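PDB 6QV5: CHAD domain from Ricinus communis, which probably binds inorganic polyphosphate through an all-helical module built from four-helix bundles, and also carries a zinc ion. Local coordinates for residues A[191-196]-A[284-289]; A[253-258]-A[267-272]. All blocks are in the same frame, centred on the assembly; numbering follows the deposited sequence.

Contact 1: A[191-196]-A[284-289]; sequences ARMQDD and ADLDAI
Leu-286 overlaps residues 193-195 with both of its methyls, one on the backbone and one on a side chain. CD1 lies against the peptide that joins Gln-194 to Asp-195, 3.6 Å from Asp-195 N and equally near the carbonyl carbon of Gln-194, while CD2 turns to the thioether of Met-193 and rests 3.7 Å from its CE. Met-193 leads inward from the backbone with CG anti to its own nitrogen (chi1 -164°), and a bend at chi3 (64°) places CE against both Leu-286 and Ile-289, which lie three residues apart on the helix. On Ile-289 the contact is made by CG2, 3.7 Å from Met-193 CE, and the two side chains cross at about a right angle. An unbranched, flexible methionine suits this place, since its terminal methyl can be swung between two branched residues. No hydrogen bond joins the two segments directly; a polar link is provided by Arg-290, whose NH2 donates to Met-193 O. Ile-289 also packs on Thr-237 and Leu-241 of helix 224-260, and Glu-240 accepts a bond from Asp-285 N. Asp-285 is at the N-cap position of helix 286-293, and the contact is the packing of this helix start on the linker between helices 171-192 and 198-217 in the all-helical CHAD domain.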
loop_
_atom_site.group_PDB
_atom_site.type_symbol
_atom_site.label_atom_id
_atom_site.label_comp_id
_atom_site.label_asym_id
_atom_site.label_seq_id
_atom_site.Cartn_x
_atom_site.Cartn_y
_atom_site.Cartn_z
ATOM N N ALA A 191 -19.147 -7.910 -4.335
ATOM C CA ALA A 191 -20.313 -8.772 -4.551
ATOM C C ALA A 191 -19.893 -10.242 -4.701
ATOM O O ALA A 191 -20.548 -11.121 -4.138
ATOM C CB ALA A 191 -21.084 -8.315 -5.780
ATOM N N ARG A 192 -18.791 -10.500 -5.444
ATOM C CA ARG A 192 -18.224 -11.835 -5.676
ATOM C C ARG A 192 -17.569 -12.405 -4.406
ATOM O O ARG A 192 -17.347 -13.614 -4.319
ATOM C CB ARG A 192 -17.208 -11.795 -6.835
ATOM C CG ARG A 192 -17.728 -12.363 -8.157
ATOM C CD ARG A 192 -18.504 -11.354 -8.988
ATOM N NE ARG A 192 -18.712 -11.832 -10.356
ATOM C CZ ARG A 192 -19.538 -11.274 -11.238
ATOM N NH1 ARG A 192 -20.259 -10.210 -10.902
ATOM N NH2 ARG A 192 -19.657 -11.780 -12.457
ATOM N N MET A 193 -17.269 -11.519 -3.434
ATOM C CA MET A 193 -16.660 -11.789 -2.131
ATOM C C MET A 193 -17.480 -12.813 -1.333
ATOM O O MET A 193 -18.695 -12.653 -1.187
ATOM C CB MET A 193 -16.552 -10.463 -1.362
ATOM C CG MET A 193 -15.620 -10.487 -0.178
ATOM S SD MET A 193 -15.316 -8.812 0.449
ATOM C CE MET A 193 -16.970 -8.349 0.998
ATOM N N GLN A 194 -16.808 -13.869 -0.839
ATOM C CA GLN A 194 -17.420 -14.948 -0.060
ATOM C C GLN A 194 -16.666 -15.180 1.261
ATOM O O GLN A 194 -15.470 -14.888 1.346
ATOM C CB GLN A 194 -17.507 -16.240 -0.904
ATOM C CG GLN A 194 -18.466 -17.317 -0.375
ATOM C CD GLN A 194 -19.922 -16.911 -0.422
ATOM O OE1 GLN A 194 -20.467 -16.343 0.531
ATOM N NE2 GLN A 194 -20.585 -17.205 -1.528
ATOM N N ASP A 195 -17.384 -15.680 2.291
ATOM C CA ASP A 195 -16.870 -15.962 3.636
ATOM C C ASP A 195 -15.732 -16.985 3.657
ATOM O O ASP A 195 -15.814 -18.018 2.988
ATOM C CB ASP A 195 -18.011 -16.376 4.589
ATOM C CG ASP A 195 -18.778 -17.635 4.210
ATOM O OD1 ASP A 195 -18.896 -17.923 2.995
ATOM O OD2 ASP A 195 -19.280 -18.322 5.127
ATOM N N ASP A 196 -14.665 -16.666 4.425
ATOM C CA ASP A 196 -13.439 -17.454 4.622
ATOM C C ASP A 196 -12.672 -17.735 3.307
ATOM O O ASP A 196 -12.005 -18.767 3.182
ATOM C CB ASP A 196 -13.714 -18.745 5.422
ATOM C CG ASP A 196 -13.904 -18.504 6.905
ATOM O OD1 ASP A 196 -15.019 -18.100 7.303
ATOM O OD2 ASP A 196 -12.939 -18.723 7.669
ATOM N N ALA A 284 -12.944 -11.011 8.817
ATOM C CA ALA A 284 -13.290 -9.770 8.122
ATOM C C ALA A 284 -14.813 -9.712 7.976
ATOM O O ALA A 284 -15.397 -10.554 7.288
ATOM C CB ALA A 284 -12.612 -9.721 6.758
ATOM N N ASP A 285 -15.457 -8.787 8.721
ATOM C CA ASP A 285 -16.914 -8.633 8.731
ATOM C C ASP A 285 -17.419 -8.154 7.375
ATOM O O ASP A 285 -17.536 -6.949 7.133
ATOM C CB ASP A 285 -17.382 -7.723 9.887
ATOM C CG ASP A 285 -18.868 -7.791 10.211
ATOM O OD1 ASP A 285 -19.553 -8.709 9.699
ATOM O OD2 ASP A 285 -19.343 -6.941 10.993
ATOM N N LEU A 286 -17.687 -9.124 6.481
ATOM C CA LEU A 286 -18.155 -8.885 5.117
ATOM C C LEU A 286 -19.514 -8.198 5.083
ATOM O O LEU A 286 -19.723 -7.353 4.221
ATOM C CB LEU A 286 -18.177 -10.176 4.271
ATOM C CG LEU A 286 -16.934 -11.092 4.272
ATOM C CD1 LEU A 286 -17.129 -12.244 3.326
ATOM C CD2 LEU A 286 -15.658 -10.344 3.886
ATOM N N ASP A 287 -20.414 -8.530 6.035
ATOM C CA ASP A 287 -21.749 -7.930 6.147
ATOM C C ASP A 287 -21.679 -6.417 6.395
ATOM O O ASP A 287 -22.458 -5.671 5.799
ATOM C CB ASP A 287 -22.585 -8.636 7.231
ATOM C CG ASP A 287 -23.016 -10.059 6.896
ATOM O OD1 ASP A 287 -22.821 -10.486 5.733
ATOM O OD2 ASP A 287 -23.557 -10.742 7.794
ATOM N N ALA A 288 -20.726 -5.967 7.238
ATOM C CA ALA A 288 -20.500 -4.549 7.533
ATOM C C ALA A 288 -19.856 -3.850 6.326
ATOM O O ALA A 288 -20.145 -2.678 6.078
ATOM C CB ALA A 288 -19.614 -4.403 8.759
ATOM N N ILE A 289 -18.994 -4.581 5.578
ATOM C CA ILE A 289 -18.309 -4.114 4.366
ATOM C C ILE A 289 -19.348 -3.893 3.253
ATOM O O ILE A 289 -19.372 -2.820 2.649
ATOM C CB ILE A 289 -17.164 -5.098 3.957
ATOM C CG1 ILE A 289 -15.947 -4.959 4.901
ATOM C CG2 ILE A 289 -16.743 -4.923 2.488
ATOM C CD1 ILE A 289 -15.041 -6.195 4.979
#

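Contact 2: A[253-258]-A[267-272]; sequences LLQELA and AVQFAR
Val-268 is the bump that fills the hollow between Leu-254 and Ala-258, one turn apart on the facing helix, in an antiparallel helical hairpin formed by helices 224-260 and 265-281. The short segments run at 164° to each other with their axes 9.5 Å apart at closest approach. CG1 of Val-268, anti to its own backbone nitrogen, enters this hollow and comes within 3.2 Å of Leu-254 O, with Ala-258 CB 3.7 Å from the same methyl. Alanine suits this wall of the hollow, since its lone methyl lets the valine branch come close. The fit is returned one turn along: Leu-254 CD1 lies 3.9 Å from the small Ala-271 at CB, while Leu-254 CB rests against Arg-272 CG. Leu-257 touches Val-268 more loosely and turns also to Ile-132 and Trp-101, as Val-268 and Ala-271 do to Leu-125, which places this apolar side against helices 82-108 and 122-145. Toward the more exposed side, Arg-272 crosses Gln-255 obliquely, and its NE donates a hydrogen bond to Gly-251 O. Gln-255 OE1 lies above one guanidinium face, offset toward its rim, with the two planes 69° apart; the angle is too poor for a hydrogen bond to NH1. In the guanidinium plane, by contrast, Arg-272 NH1 donates to Gln-269 OE1 at 2.8 Å, with an N-H...O angle of 137°.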
loop_
_atom_site.group_PDB
_atom_site.type_symbol
_atom_site.label_atom_id
_atom_site.label_comp_id
_atom_site.label_asym_id
_atom_site.label_seq_id
_atom_site.Cartn_x
_atom_site.Cartn_y
_atom_site.Cartn_z
ATOM N N LEU A 253 4.843 -15.039 8.939
ATOM C CA LEU A 253 6.138 -14.531 9.408
ATOM C C LEU A 253 6.686 -15.320 10.595
ATOM O O LEU A 253 7.887 -15.594 10.630
ATOM C CB LEU A 253 6.074 -13.031 9.761
ATOM C CG LEU A 253 5.886 -12.022 8.620
ATOM C CD1 LEU A 253 5.697 -10.625 9.172
ATOM C CD2 LEU A 253 7.065 -12.028 7.653
ATOM N N LEU A 254 5.817 -15.681 11.562
ATOM C CA LEU A 254 6.215 -16.443 12.747
ATOM C C LEU A 254 6.573 -17.892 12.418
ATOM O O LEU A 254 7.553 -18.398 12.962
ATOM C CB LEU A 254 5.165 -16.360 13.868
ATOM C CG LEU A 254 5.035 -15.013 14.594
ATOM C CD1 LEU A 254 3.708 -14.913 15.314
ATOM C CD2 LEU A 254 6.190 -14.773 15.563
ATOM N N GLN A 255 5.819 -18.539 11.498
ATOM C CA GLN A 255 6.081 -19.913 11.041
ATOM C C GLN A 255 7.459 -19.991 10.350
ATOM O O GLN A 255 8.180 -20.974 10.541
ATOM C CB GLN A 255 4.941 -20.424 10.131
ATOM C CG GLN A 255 5.101 -21.849 9.571
ATOM C CD GLN A 255 5.276 -22.917 10.627
ATOM O OE1 GLN A 255 4.336 -23.293 11.335
ATOM N NE2 GLN A 255 6.490 -23.438 10.744
ATOM N N GLU A 256 7.832 -18.931 9.597
ATOM C CA GLU A 256 9.130 -18.796 8.927
ATOM C C GLU A 256 10.232 -18.611 9.977
ATOM O O GLU A 256 11.324 -19.162 9.822
ATOM C CB GLU A 256 9.122 -17.602 7.960
ATOM C CG GLU A 256 8.455 -17.888 6.624
ATOM C CD GLU A 256 8.240 -16.684 5.725
ATOM O OE1 GLU A 256 9.161 -15.842 5.611
ATOM O OE2 GLU A 256 7.149 -16.592 5.117
ATOM N N LEU A 257 9.930 -17.846 11.052
ATOM C CA LEU A 257 10.829 -17.578 12.177
ATOM C C LEU A 257 11.055 -18.853 13.006
ATOM O O LEU A 257 12.149 -19.041 13.534
ATOM C CB LEU A 257 10.266 -16.433 13.051
ATOM C CG LEU A 257 11.094 -15.959 14.259
ATOM C CD1 LEU A 257 12.313 -15.159 13.824
ATOM C CD2 LEU A 257 10.251 -15.126 15.198
ATOM N N ALA A 258 10.030 -19.731 13.096
ATOM C CA ALA A 258 10.093 -21.004 13.824
ATOM C C ALA A 258 11.080 -21.979 13.173
ATOM O O ALA A 258 11.790 -22.692 13.884
ATOM C CB ALA A 258 8.713 -21.634 13.899
ATOM N N ALA A 267 7.395 -20.373 22.075
ATOM C CA ALA A 267 6.839 -19.022 22.170
ATOM C C ALA A 267 6.148 -18.634 20.859
ATOM O O ALA A 267 5.122 -17.953 20.895
ATOM C CB ALA A 267 7.940 -18.027 22.494
ATOM N N VAL A 268 6.710 -19.084 19.710
ATOM C CA VAL A 268 6.187 -18.844 18.359
ATOM C C VAL A 268 4.821 -19.530 18.206
ATOM O O VAL A 268 3.853 -18.871 17.824
ATOM C CB VAL A 268 7.187 -19.295 17.252
ATOM C CG1 VAL A 268 6.525 -19.325 15.878
ATOM C CG2 VAL A 268 8.429 -18.411 17.226
ATOM N N GLN A 269 4.754 -20.846 18.513
ATOM C CA GLN A 269 3.538 -21.658 18.426
ATOM C C GLN A 269 2.405 -21.118 19.305
ATOM O O GLN A 269 1.243 -21.208 18.907
ATOM C CB GLN A 269 3.828 -23.140 18.723
ATOM C CG GLN A 269 4.578 -23.873 17.606
ATOM C CD GLN A 269 3.709 -24.198 16.416
ATOM O OE1 GLN A 269 3.547 -23.392 15.494
ATOM N NE2 GLN A 269 3.136 -25.392 16.406
ATOM N N PHE A 270 2.749 -20.518 20.470
ATOM C CA PHE A 270 1.792 -19.898 21.388
ATOM C C PHE A 270 1.166 -18.669 20.728
ATOM O O PHE A 270 -0.053 -18.498 20.790
ATOM C CB PHE A 270 2.460 -19.523 22.728
ATOM C CG PHE A 270 1.501 -18.991 23.771
ATOM C CD1 PHE A 270 0.830 -19.855 24.627
ATOM C CD2 PHE A 270 1.263 -17.625 23.889
ATOM C CE1 PHE A 270 -0.068 -19.364 25.580
ATOM C CE2 PHE A 270 0.359 -17.136 24.836
ATOM C CZ PHE A 270 -0.296 -18.007 25.677
ATOM N N ALA A 271 2.006 -17.822 20.094
ATOM C CA ALA A 271 1.590 -16.616 19.384
ATOM C C ALA A 271 0.774 -16.987 18.146
ATOM O O ALA A 271 -0.254 -16.363 17.892
ATOM C CB ALA A 271 2.807 -15.793 18.989
ATOM N N ARG A 272 1.214 -18.029 17.404
ATOM C CA ARG A 272 0.550 -18.535 16.199
ATOM C C ARG A 272 -0.827 -19.112 16.511
ATOM O O ARG A 272 -1.758 -18.905 15.736
ATOM C CB ARG A 272 1.424 -19.567 15.471
ATOM C CG ARG A 272 2.547 -18.938 14.650
ATOM C CD ARG A 272 3.230 -19.931 13.728
ATOM N NE ARG A 272 2.383 -20.295 12.588
ATOM C CZ ARG A 272 1.847 -21.497 12.402
ATOM N NH1 ARG A 272 2.073 -22.475 13.271
ATOM N NH2 ARG A 272 1.084 -21.732 11.343
#

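In the fold
Both contacts are partly buried and lie away from the zinc site, their centres about 28 Å apart. Contact 2 is nested within the loop closed by contact 1, and helix 224-260 serves both: it supplies one side of contact 2, while farther back along its length it packs against Ile-289 of contact 1. Helix 265-281 of contact 2 is followed in the chain by helix 286-293 of contact 1. Contact 2 joins two regular helices side by side, with apolar residues inward and a partly exposed arginine-glutamine fringe outward. Contact 1 sets a helix start on a non-helical linker, its side-chain contacts apolar, one leucine methyl lying on a peptide group, with exposed aspartates around them.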